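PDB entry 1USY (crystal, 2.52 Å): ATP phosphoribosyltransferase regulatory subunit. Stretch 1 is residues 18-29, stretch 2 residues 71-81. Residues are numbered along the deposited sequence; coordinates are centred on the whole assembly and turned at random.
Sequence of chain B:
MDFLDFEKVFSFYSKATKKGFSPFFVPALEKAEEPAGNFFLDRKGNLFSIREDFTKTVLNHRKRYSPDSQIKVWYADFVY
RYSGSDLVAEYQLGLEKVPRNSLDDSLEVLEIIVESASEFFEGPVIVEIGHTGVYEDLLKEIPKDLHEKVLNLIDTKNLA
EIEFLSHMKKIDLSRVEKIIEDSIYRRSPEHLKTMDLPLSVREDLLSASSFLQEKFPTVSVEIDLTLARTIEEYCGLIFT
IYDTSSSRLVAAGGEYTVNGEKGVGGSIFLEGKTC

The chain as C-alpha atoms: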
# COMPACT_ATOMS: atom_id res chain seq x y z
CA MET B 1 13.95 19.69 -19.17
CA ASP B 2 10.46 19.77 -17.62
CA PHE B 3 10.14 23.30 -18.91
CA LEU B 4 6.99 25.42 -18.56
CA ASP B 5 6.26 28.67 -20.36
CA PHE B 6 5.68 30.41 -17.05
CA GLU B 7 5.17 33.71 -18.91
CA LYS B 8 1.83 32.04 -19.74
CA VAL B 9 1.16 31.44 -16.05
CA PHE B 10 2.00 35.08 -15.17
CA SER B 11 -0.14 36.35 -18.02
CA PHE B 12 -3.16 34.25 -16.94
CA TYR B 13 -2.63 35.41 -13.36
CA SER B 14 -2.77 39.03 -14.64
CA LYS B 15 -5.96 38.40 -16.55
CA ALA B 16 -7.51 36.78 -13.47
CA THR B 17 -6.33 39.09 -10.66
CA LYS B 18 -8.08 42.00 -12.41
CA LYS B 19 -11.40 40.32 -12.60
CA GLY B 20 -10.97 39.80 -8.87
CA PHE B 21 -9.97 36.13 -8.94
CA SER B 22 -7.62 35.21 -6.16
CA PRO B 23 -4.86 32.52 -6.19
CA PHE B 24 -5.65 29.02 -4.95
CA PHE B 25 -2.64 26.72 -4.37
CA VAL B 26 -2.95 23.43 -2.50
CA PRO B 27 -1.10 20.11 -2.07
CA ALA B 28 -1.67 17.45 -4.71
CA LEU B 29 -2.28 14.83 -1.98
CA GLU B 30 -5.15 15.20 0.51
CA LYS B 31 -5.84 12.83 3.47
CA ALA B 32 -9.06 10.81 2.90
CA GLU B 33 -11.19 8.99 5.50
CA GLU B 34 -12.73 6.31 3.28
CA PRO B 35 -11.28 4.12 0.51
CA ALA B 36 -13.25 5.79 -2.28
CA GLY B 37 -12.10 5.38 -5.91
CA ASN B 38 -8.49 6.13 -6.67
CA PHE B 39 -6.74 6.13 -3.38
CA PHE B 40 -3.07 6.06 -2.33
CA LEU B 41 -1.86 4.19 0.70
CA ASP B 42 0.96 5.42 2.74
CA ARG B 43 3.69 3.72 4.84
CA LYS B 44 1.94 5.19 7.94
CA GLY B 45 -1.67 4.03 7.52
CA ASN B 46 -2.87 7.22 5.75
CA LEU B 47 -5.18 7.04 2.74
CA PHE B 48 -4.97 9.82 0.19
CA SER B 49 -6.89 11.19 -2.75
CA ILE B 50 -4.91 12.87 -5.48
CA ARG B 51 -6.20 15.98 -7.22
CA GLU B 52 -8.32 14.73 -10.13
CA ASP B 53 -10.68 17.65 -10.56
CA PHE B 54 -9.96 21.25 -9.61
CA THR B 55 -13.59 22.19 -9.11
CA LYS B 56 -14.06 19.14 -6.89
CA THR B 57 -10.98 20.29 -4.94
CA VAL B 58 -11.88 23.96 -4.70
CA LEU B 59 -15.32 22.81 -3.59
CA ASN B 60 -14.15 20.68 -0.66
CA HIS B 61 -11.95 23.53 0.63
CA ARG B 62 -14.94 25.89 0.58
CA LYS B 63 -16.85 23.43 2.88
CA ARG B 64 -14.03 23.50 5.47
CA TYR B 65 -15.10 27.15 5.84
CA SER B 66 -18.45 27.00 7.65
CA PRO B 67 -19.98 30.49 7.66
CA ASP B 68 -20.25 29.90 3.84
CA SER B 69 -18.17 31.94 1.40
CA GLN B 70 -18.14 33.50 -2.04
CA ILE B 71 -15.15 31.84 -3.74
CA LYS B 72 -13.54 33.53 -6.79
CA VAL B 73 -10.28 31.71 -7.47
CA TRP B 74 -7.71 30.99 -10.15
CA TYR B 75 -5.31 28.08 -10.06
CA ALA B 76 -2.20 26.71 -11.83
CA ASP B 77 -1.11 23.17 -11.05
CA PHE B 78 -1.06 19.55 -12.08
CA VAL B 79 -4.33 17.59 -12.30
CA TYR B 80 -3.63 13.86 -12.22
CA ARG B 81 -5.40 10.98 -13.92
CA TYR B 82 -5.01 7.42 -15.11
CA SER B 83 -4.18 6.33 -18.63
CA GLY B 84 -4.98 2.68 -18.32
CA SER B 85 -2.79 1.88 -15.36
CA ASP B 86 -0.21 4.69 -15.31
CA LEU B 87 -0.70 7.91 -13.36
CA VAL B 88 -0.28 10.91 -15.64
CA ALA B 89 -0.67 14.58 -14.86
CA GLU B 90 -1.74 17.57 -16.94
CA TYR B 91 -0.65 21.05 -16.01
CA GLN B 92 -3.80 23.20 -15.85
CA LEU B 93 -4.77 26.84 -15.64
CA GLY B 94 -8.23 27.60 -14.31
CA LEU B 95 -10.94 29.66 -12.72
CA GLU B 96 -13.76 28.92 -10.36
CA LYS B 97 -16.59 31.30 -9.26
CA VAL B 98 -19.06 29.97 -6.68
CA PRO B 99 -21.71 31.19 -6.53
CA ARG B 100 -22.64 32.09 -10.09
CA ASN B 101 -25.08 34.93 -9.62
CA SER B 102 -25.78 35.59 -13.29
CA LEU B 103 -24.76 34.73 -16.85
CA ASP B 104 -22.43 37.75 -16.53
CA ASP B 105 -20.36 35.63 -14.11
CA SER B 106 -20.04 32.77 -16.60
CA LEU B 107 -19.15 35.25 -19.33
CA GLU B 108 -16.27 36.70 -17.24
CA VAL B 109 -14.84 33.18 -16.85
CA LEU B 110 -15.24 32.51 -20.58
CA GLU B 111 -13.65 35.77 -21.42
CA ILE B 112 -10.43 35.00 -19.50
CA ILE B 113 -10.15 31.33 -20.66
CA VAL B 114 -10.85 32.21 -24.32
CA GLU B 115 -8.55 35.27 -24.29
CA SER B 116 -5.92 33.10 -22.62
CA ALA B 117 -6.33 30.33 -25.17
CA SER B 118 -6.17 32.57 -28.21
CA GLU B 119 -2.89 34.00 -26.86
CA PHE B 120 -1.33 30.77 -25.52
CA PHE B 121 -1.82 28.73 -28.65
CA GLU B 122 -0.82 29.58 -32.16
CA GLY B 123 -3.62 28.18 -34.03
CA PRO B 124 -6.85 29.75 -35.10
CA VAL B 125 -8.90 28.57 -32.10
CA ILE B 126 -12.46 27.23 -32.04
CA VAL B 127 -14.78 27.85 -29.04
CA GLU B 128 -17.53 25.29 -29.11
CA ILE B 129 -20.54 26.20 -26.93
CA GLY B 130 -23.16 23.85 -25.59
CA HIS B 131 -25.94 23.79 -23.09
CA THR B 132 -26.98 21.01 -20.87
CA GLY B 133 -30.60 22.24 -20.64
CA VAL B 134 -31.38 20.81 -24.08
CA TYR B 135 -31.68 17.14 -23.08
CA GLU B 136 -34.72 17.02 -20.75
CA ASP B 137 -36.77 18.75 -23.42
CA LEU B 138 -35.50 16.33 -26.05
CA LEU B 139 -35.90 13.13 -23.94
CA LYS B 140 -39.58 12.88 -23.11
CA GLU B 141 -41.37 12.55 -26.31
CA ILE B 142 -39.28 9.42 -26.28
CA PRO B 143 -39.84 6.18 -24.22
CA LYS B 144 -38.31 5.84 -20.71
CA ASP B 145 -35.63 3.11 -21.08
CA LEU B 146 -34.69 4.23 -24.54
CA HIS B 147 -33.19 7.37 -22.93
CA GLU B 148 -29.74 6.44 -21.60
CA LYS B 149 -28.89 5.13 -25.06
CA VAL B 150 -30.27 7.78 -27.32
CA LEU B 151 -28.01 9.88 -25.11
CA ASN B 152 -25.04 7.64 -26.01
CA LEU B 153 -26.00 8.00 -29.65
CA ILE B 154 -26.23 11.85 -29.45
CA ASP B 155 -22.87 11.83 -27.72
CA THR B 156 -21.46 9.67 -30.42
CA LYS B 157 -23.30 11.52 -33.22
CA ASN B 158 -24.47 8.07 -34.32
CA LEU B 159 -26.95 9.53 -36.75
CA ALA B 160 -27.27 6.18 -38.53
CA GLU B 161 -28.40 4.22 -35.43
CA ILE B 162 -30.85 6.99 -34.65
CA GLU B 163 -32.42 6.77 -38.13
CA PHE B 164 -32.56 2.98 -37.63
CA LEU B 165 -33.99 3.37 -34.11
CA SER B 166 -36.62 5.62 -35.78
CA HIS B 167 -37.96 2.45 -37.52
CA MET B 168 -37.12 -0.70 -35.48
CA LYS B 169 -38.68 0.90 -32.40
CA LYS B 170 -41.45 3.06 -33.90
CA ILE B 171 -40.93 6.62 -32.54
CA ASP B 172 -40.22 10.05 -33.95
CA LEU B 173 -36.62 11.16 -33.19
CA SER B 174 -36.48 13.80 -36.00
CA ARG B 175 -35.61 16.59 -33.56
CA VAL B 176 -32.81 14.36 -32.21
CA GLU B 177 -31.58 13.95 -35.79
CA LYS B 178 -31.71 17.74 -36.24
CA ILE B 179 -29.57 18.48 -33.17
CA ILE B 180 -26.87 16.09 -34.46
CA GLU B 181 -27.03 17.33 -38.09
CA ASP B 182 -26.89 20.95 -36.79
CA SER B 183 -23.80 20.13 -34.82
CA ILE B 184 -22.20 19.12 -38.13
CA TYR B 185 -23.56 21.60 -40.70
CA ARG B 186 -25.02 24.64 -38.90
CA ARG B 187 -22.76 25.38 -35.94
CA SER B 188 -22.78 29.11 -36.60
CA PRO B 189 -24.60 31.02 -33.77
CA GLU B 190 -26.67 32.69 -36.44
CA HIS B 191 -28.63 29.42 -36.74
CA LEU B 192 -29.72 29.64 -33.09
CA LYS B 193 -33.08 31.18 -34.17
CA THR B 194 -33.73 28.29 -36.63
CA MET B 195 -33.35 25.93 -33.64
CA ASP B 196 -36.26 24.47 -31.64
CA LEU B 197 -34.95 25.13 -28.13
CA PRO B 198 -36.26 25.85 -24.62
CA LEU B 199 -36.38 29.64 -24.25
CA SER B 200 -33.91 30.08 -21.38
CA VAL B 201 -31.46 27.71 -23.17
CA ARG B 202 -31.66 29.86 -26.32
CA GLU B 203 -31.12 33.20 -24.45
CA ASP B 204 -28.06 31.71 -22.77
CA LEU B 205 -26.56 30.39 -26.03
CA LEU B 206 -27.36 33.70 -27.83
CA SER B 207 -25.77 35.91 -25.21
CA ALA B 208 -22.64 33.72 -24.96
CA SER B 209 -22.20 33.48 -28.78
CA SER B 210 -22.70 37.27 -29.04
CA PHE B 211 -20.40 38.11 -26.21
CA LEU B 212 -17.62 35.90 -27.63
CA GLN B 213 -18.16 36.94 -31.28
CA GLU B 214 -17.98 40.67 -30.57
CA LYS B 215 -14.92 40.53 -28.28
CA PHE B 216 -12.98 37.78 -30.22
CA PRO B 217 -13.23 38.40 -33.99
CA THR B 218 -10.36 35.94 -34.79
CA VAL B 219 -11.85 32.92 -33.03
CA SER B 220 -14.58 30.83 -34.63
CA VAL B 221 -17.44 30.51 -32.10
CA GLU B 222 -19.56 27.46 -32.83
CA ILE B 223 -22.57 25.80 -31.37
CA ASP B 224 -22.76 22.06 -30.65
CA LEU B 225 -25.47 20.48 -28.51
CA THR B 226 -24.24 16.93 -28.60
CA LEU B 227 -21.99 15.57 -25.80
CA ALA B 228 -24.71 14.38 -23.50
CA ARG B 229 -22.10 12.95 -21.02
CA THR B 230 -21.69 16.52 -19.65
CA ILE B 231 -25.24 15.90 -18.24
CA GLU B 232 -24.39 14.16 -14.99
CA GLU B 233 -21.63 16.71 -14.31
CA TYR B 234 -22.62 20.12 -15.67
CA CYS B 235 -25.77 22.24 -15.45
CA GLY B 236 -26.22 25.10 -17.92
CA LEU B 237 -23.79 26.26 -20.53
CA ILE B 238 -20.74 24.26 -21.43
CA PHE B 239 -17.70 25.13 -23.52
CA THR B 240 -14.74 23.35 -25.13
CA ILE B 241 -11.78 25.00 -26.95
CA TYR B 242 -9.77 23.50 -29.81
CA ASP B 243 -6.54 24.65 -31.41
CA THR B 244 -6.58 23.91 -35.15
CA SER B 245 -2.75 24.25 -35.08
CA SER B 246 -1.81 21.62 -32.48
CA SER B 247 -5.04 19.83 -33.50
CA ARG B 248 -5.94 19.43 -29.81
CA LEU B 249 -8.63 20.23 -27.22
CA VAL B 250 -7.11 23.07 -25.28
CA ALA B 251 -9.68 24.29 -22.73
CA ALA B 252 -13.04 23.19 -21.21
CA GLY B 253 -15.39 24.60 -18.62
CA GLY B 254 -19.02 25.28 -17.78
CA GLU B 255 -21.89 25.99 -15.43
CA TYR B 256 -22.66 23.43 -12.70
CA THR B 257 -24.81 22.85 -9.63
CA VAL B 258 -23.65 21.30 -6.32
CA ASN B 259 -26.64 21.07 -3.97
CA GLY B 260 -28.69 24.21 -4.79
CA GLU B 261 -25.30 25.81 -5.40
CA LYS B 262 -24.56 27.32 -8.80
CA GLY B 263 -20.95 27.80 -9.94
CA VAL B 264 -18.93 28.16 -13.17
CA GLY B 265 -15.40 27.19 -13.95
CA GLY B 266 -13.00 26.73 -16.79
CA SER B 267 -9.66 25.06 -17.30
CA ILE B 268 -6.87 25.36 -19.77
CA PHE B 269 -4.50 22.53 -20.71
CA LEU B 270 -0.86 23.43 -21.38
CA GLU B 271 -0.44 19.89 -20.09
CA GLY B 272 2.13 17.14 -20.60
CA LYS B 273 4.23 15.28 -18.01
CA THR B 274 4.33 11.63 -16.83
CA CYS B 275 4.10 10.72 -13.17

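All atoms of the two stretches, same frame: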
# COMPACT_ATOMS: atom_id res chain seq x y z
N LYS B 18 -7.70 40.75 -11.73
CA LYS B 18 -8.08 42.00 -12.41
C LYS B 18 -9.58 41.94 -12.56
O LYS B 18 -10.29 42.95 -12.57
CB LYS B 18 -7.45 42.11 -13.80
CG LYS B 18 -6.56 43.32 -13.97
CD LYS B 18 -5.78 43.26 -15.29
CE LYS B 18 -4.26 43.32 -15.04
NZ LYS B 18 -3.55 44.02 -16.15
N LYS B 19 -10.03 40.70 -12.69
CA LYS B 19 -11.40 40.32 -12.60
C LYS B 19 -11.72 39.93 -11.16
O LYS B 19 -12.82 39.49 -10.86
CB LYS B 19 -11.68 39.18 -13.58
CG LYS B 19 -11.54 39.55 -15.07
CD LYS B 19 -12.34 40.81 -15.44
CE LYS B 19 -12.79 40.81 -16.92
NZ LYS B 19 -13.76 41.93 -17.12
N GLY B 20 -10.75 40.11 -10.26
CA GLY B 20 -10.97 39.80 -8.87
C GLY B 20 -10.87 38.32 -8.53
O GLY B 20 -11.36 37.93 -7.48
N PHE B 21 -10.24 37.50 -9.36
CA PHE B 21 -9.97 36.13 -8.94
C PHE B 21 -8.72 36.12 -8.09
O PHE B 21 -7.77 36.86 -8.34
CB PHE B 21 -9.80 35.18 -10.12
CG PHE B 21 -11.02 35.02 -10.94
CD1 PHE B 21 -11.41 36.02 -11.84
CD2 PHE B 21 -11.80 33.87 -10.81
CE1 PHE B 21 -12.56 35.87 -12.59
CE2 PHE B 21 -12.96 33.72 -11.52
CZ PHE B 21 -13.33 34.71 -12.43
N SER B 22 -8.70 35.24 -7.10
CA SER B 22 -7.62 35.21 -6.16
C SER B 22 -6.91 33.82 -6.24
O SER B 22 -7.54 32.83 -6.61
CB SER B 22 -8.18 35.61 -4.79
OG SER B 22 -7.85 34.66 -3.84
N PRO B 23 -5.62 33.74 -5.91
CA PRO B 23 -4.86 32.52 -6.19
C PRO B 23 -5.25 31.38 -5.25
O PRO B 23 -5.63 31.59 -4.10
CB PRO B 23 -3.40 32.95 -6.02
CG PRO B 23 -3.43 34.36 -5.41
CD PRO B 23 -4.82 34.74 -5.20
N PHE B 24 -5.24 30.16 -5.76
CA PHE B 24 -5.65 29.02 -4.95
C PHE B 24 -4.64 27.92 -5.20
O PHE B 24 -4.69 27.28 -6.23
CB PHE B 24 -7.06 28.58 -5.36
CG PHE B 24 -7.53 27.35 -4.67
CD1 PHE B 24 -8.15 27.43 -3.44
CD2 PHE B 24 -7.36 26.10 -5.25
CE1 PHE B 24 -8.59 26.26 -2.78
CE2 PHE B 24 -7.78 24.94 -4.61
CZ PHE B 24 -8.40 25.02 -3.38
N PHE B 25 -3.69 27.74 -4.27
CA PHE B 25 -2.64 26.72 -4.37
C PHE B 25 -2.69 25.77 -3.20
O PHE B 25 -2.56 26.21 -2.06
CB PHE B 25 -1.26 27.35 -4.41
CG PHE B 25 -0.92 27.96 -5.73
CD1 PHE B 25 -1.47 29.18 -6.11
CD2 PHE B 25 -0.05 27.32 -6.60
CE1 PHE B 25 -1.16 29.76 -7.35
CE2 PHE B 25 0.26 27.88 -7.83
CZ PHE B 25 -0.31 29.15 -8.20
N VAL B 26 -2.86 24.48 -3.49
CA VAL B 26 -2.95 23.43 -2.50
C VAL B 26 -2.14 22.18 -2.86
O VAL B 26 -1.84 21.95 -4.02
CB VAL B 26 -4.42 22.98 -2.23
CG1 VAL B 26 -5.24 24.11 -1.73
CG2 VAL B 26 -5.05 22.38 -3.49
N PRO B 27 -1.77 21.39 -1.85
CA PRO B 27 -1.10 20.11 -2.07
C PRO B 27 -1.84 19.19 -2.98
O PRO B 27 -3.05 19.10 -2.86
CB PRO B 27 -1.09 19.50 -0.67
CG PRO B 27 -0.99 20.66 0.22
CD PRO B 27 -1.87 21.72 -0.42
N ALA B 28 -1.12 18.50 -3.86
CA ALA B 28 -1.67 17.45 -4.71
C ALA B 28 -2.35 16.31 -3.91
O ALA B 28 -3.40 15.80 -4.31
CB ALA B 28 -0.56 16.90 -5.59
N LEU B 29 -1.74 15.89 -2.82
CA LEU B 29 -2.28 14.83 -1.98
C LEU B 29 -3.15 15.44 -0.88
O LEU B 29 -2.82 16.49 -0.35
CB LEU B 29 -1.15 14.00 -1.37
CG LEU B 29 -0.68 12.85 -2.25
CD1 LEU B 29 0.36 12.01 -1.54
CD2 LEU B 29 -1.84 11.97 -2.67
N ILE B 71 -16.46 32.22 -3.22
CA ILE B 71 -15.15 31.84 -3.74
C ILE B 71 -14.98 32.31 -5.18
O ILE B 71 -15.80 31.99 -6.03
CB ILE B 71 -15.01 30.31 -3.64
CG1 ILE B 71 -14.18 29.96 -2.42
CG2 ILE B 71 -14.40 29.69 -4.90
CD1 ILE B 71 -15.00 29.67 -1.20
N LYS B 72 -13.92 33.08 -5.44
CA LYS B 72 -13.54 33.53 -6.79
C LYS B 72 -12.07 33.28 -6.99
O LYS B 72 -11.27 34.20 -6.77
CB LYS B 72 -13.80 35.02 -6.99
CG LYS B 72 -14.34 35.35 -8.35
CD LYS B 72 -14.42 36.83 -8.63
CE LYS B 72 -15.14 37.04 -9.96
NZ LYS B 72 -15.19 38.47 -10.40
N VAL B 73 -11.70 32.07 -7.41
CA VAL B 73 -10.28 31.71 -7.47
C VAL B 73 -9.75 31.39 -8.85
O VAL B 73 -10.51 31.01 -9.74
CB VAL B 73 -9.94 30.49 -6.57
CG1 VAL B 73 -10.18 30.83 -5.10
CG2 VAL B 73 -10.69 29.22 -7.03
N TRP B 74 -8.44 31.55 -9.01
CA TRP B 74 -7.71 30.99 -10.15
C TRP B 74 -6.67 30.05 -9.62
O TRP B 74 -6.17 30.22 -8.50
CB TRP B 74 -7.05 32.09 -11.02
CG TRP B 74 -5.92 32.75 -10.37
CD1 TRP B 74 -5.96 33.86 -9.59
CD2 TRP B 74 -4.55 32.37 -10.45
NE1 TRP B 74 -4.69 34.20 -9.17
CE2 TRP B 74 -3.80 33.30 -9.67
CE3 TRP B 74 -3.87 31.33 -11.08
CZ2 TRP B 74 -2.41 33.21 -9.52
CZ3 TRP B 74 -2.49 31.23 -10.91
CH2 TRP B 74 -1.77 32.16 -10.13
N TYR B 75 -6.35 29.03 -10.41
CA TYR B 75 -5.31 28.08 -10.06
C TYR B 75 -4.36 27.82 -11.23
O TYR B 75 -4.63 28.28 -12.37
CB TYR B 75 -5.93 26.79 -9.53
CG TYR B 75 -6.90 26.16 -10.49
CD1 TYR B 75 -6.46 25.36 -11.54
CD2 TYR B 75 -8.27 26.39 -10.36
CE1 TYR B 75 -7.35 24.80 -12.43
CE2 TYR B 75 -9.18 25.82 -11.26
CZ TYR B 75 -8.70 25.02 -12.29
OH TYR B 75 -9.56 24.43 -13.19
N ALA B 76 -3.27 27.09 -10.93
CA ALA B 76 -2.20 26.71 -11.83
C ALA B 76 -1.38 25.57 -11.22
O ALA B 76 -0.39 25.80 -10.48
CB ALA B 76 -1.25 27.93 -12.16
N ASP B 77 -1.78 24.35 -11.54
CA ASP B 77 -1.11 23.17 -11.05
C ASP B 77 -1.43 21.91 -11.87
O ASP B 77 -2.20 21.92 -12.85
CB ASP B 77 -1.49 22.94 -9.59
CG ASP B 77 -0.32 22.44 -8.73
OD1 ASP B 77 -0.34 22.76 -7.53
OD2 ASP B 77 0.65 21.73 -9.12
N PHE B 78 -0.82 20.81 -11.46
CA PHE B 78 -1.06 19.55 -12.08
C PHE B 78 -2.39 19.00 -11.63
O PHE B 78 -2.76 19.19 -10.48
CB PHE B 78 0.08 18.62 -11.74
CG PHE B 78 1.35 18.96 -12.46
CD1 PHE B 78 2.42 19.51 -11.79
CD2 PHE B 78 1.45 18.76 -13.83
CE1 PHE B 78 3.60 19.84 -12.49
CE2 PHE B 78 2.63 19.07 -14.53
CZ PHE B 78 3.68 19.61 -13.87
N VAL B 79 -3.13 18.39 -12.58
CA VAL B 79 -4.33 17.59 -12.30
C VAL B 79 -3.96 16.20 -12.77
O VAL B 79 -3.43 16.05 -13.85
CB VAL B 79 -5.52 18.13 -13.09
CG1 VAL B 79 -6.74 17.24 -12.91
CG2 VAL B 79 -5.81 19.56 -12.68
N TYR B 80 -4.18 15.19 -11.94
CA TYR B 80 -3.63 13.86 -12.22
C TYR B 80 -4.72 12.96 -12.71
O TYR B 80 -5.88 13.22 -12.44
CB TYR B 80 -3.03 13.24 -10.95
CG TYR B 80 -1.86 14.03 -10.39
CD1 TYR B 80 -2.03 15.29 -9.82
CD2 TYR B 80 -0.58 13.50 -10.40
CE1 TYR B 80 -0.94 16.00 -9.30
CE2 TYR B 80 0.49 14.19 -9.90
CZ TYR B 80 0.31 15.44 -9.35
OH TYR B 80 1.43 16.09 -8.86
N ARG B 81 -4.37 11.93 -13.46
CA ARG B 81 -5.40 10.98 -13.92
C ARG B 81 -4.75 9.68 -14.34
O ARG B 81 -3.54 9.52 -14.25
CB ARG B 81 -6.30 11.56 -15.04
CG ARG B 81 -5.73 11.40 -16.40
CD ARG B 81 -6.31 12.30 -17.47
NE ARG B 81 -5.60 12.04 -18.73
CZ ARG B 81 -4.54 12.73 -19.16
NH1 ARG B 81 -4.07 13.75 -18.46
NH2 ARG B 81 -3.97 12.41 -20.32

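Stretch 2 is an extended strand throughout, and stretch 1 lies alongside it for a short distance, pairing with it as a parallel strand. The two run in broadly the same direction, 32° apart end to end. Ser22 sits opposite Val73 with their CA atoms 4.6 Å apart, and Pro23 opposite Trp74 with CA atoms 5.1 Å apart; by Ala28 and Phe78 the CA separation has grown to 7.7 Å, so the backbones part and side chains must bridge the gap.

The hydrogen bonds follow the parallel pattern, in which one residue reaches two partners on the neighbouring strand. Ser22 N donates to Lys72 O at 2.8 Å, and Trp74 N donates to Ser22 O at 2.9 Å, both with good angles. The ladder then weakens: Phe24 N lies 2.9 Å from Trp74 O, but an N-H...O angle of 127° makes this bond weak. Proline is tolerated between Ser22 and Phe24 because no bond to stretch 2 is asked of its nitrogen, so its missing amide hydrogen costs this ladder nothing. CA-H...O contacts supplement the ladder, with Phe21 CA 3.2 Å from Lys72 O and Val73 CA 3.1 Å from Ser22 O.

At the start of the contact, Lys72 extends its side chain, with chi2 to chi4 all t, until NZ donates a hydrogen bond to Lys19 O at 2.6 Å. The long aliphatic part is equally useful: Lys72 CG lies over one face of the Phe21 ring, 4.0 Å from its centroid, as a CH-pi contact. Lysine thus combines a charged tip for the Lys19 carbonyl with methylenes that can cover an aromatic ring. Between these residues, Gly20 adopts phi/psi of 79/19, where a CB would be jammed against the carbonyl O of the preceding residue; glycine avoids that strain.

Pro23 and Trp74 direct their CB atoms to the same face of the sheet, while Ser22 and Val73 direct theirs to the other. The indole, with chi1 in the p well, comes nearer the partner stretch, and Pro23 CA sits over its five-membered ring, 3.7 Å from the centroid. Pro23 CB is also 3.6 Å from Trp74 CZ2, so a compact proline ring packs well against the broad, flat indole. Phe25 begins sideways, but its ring reaches back and turns an edge toward the indole face: the ring planes stand at 88°, the centroid of the six-membered indole ring is 5.6 Å from that of Phe25, and the arrangement is offset. Phe25 CZ also lies 4.2 Å from Ala76 CB, a modest apolar contact with the methyl.

Phe24 CB packs 3.7 Å from Val73 CB, joining apolar groups near the weak end of the ladder. Farther along, Ala28 points toward stretch 2 and its CB meets Tyr80 CE1 at 3.8 Å, a contact made by side chains where the backbones have separated. Within stretch 2, Asp77 OD2 accepts a hydrogen bond from Phe78 N at 2.9 Å, the carboxylate turning to the amide of the next residue in the chain.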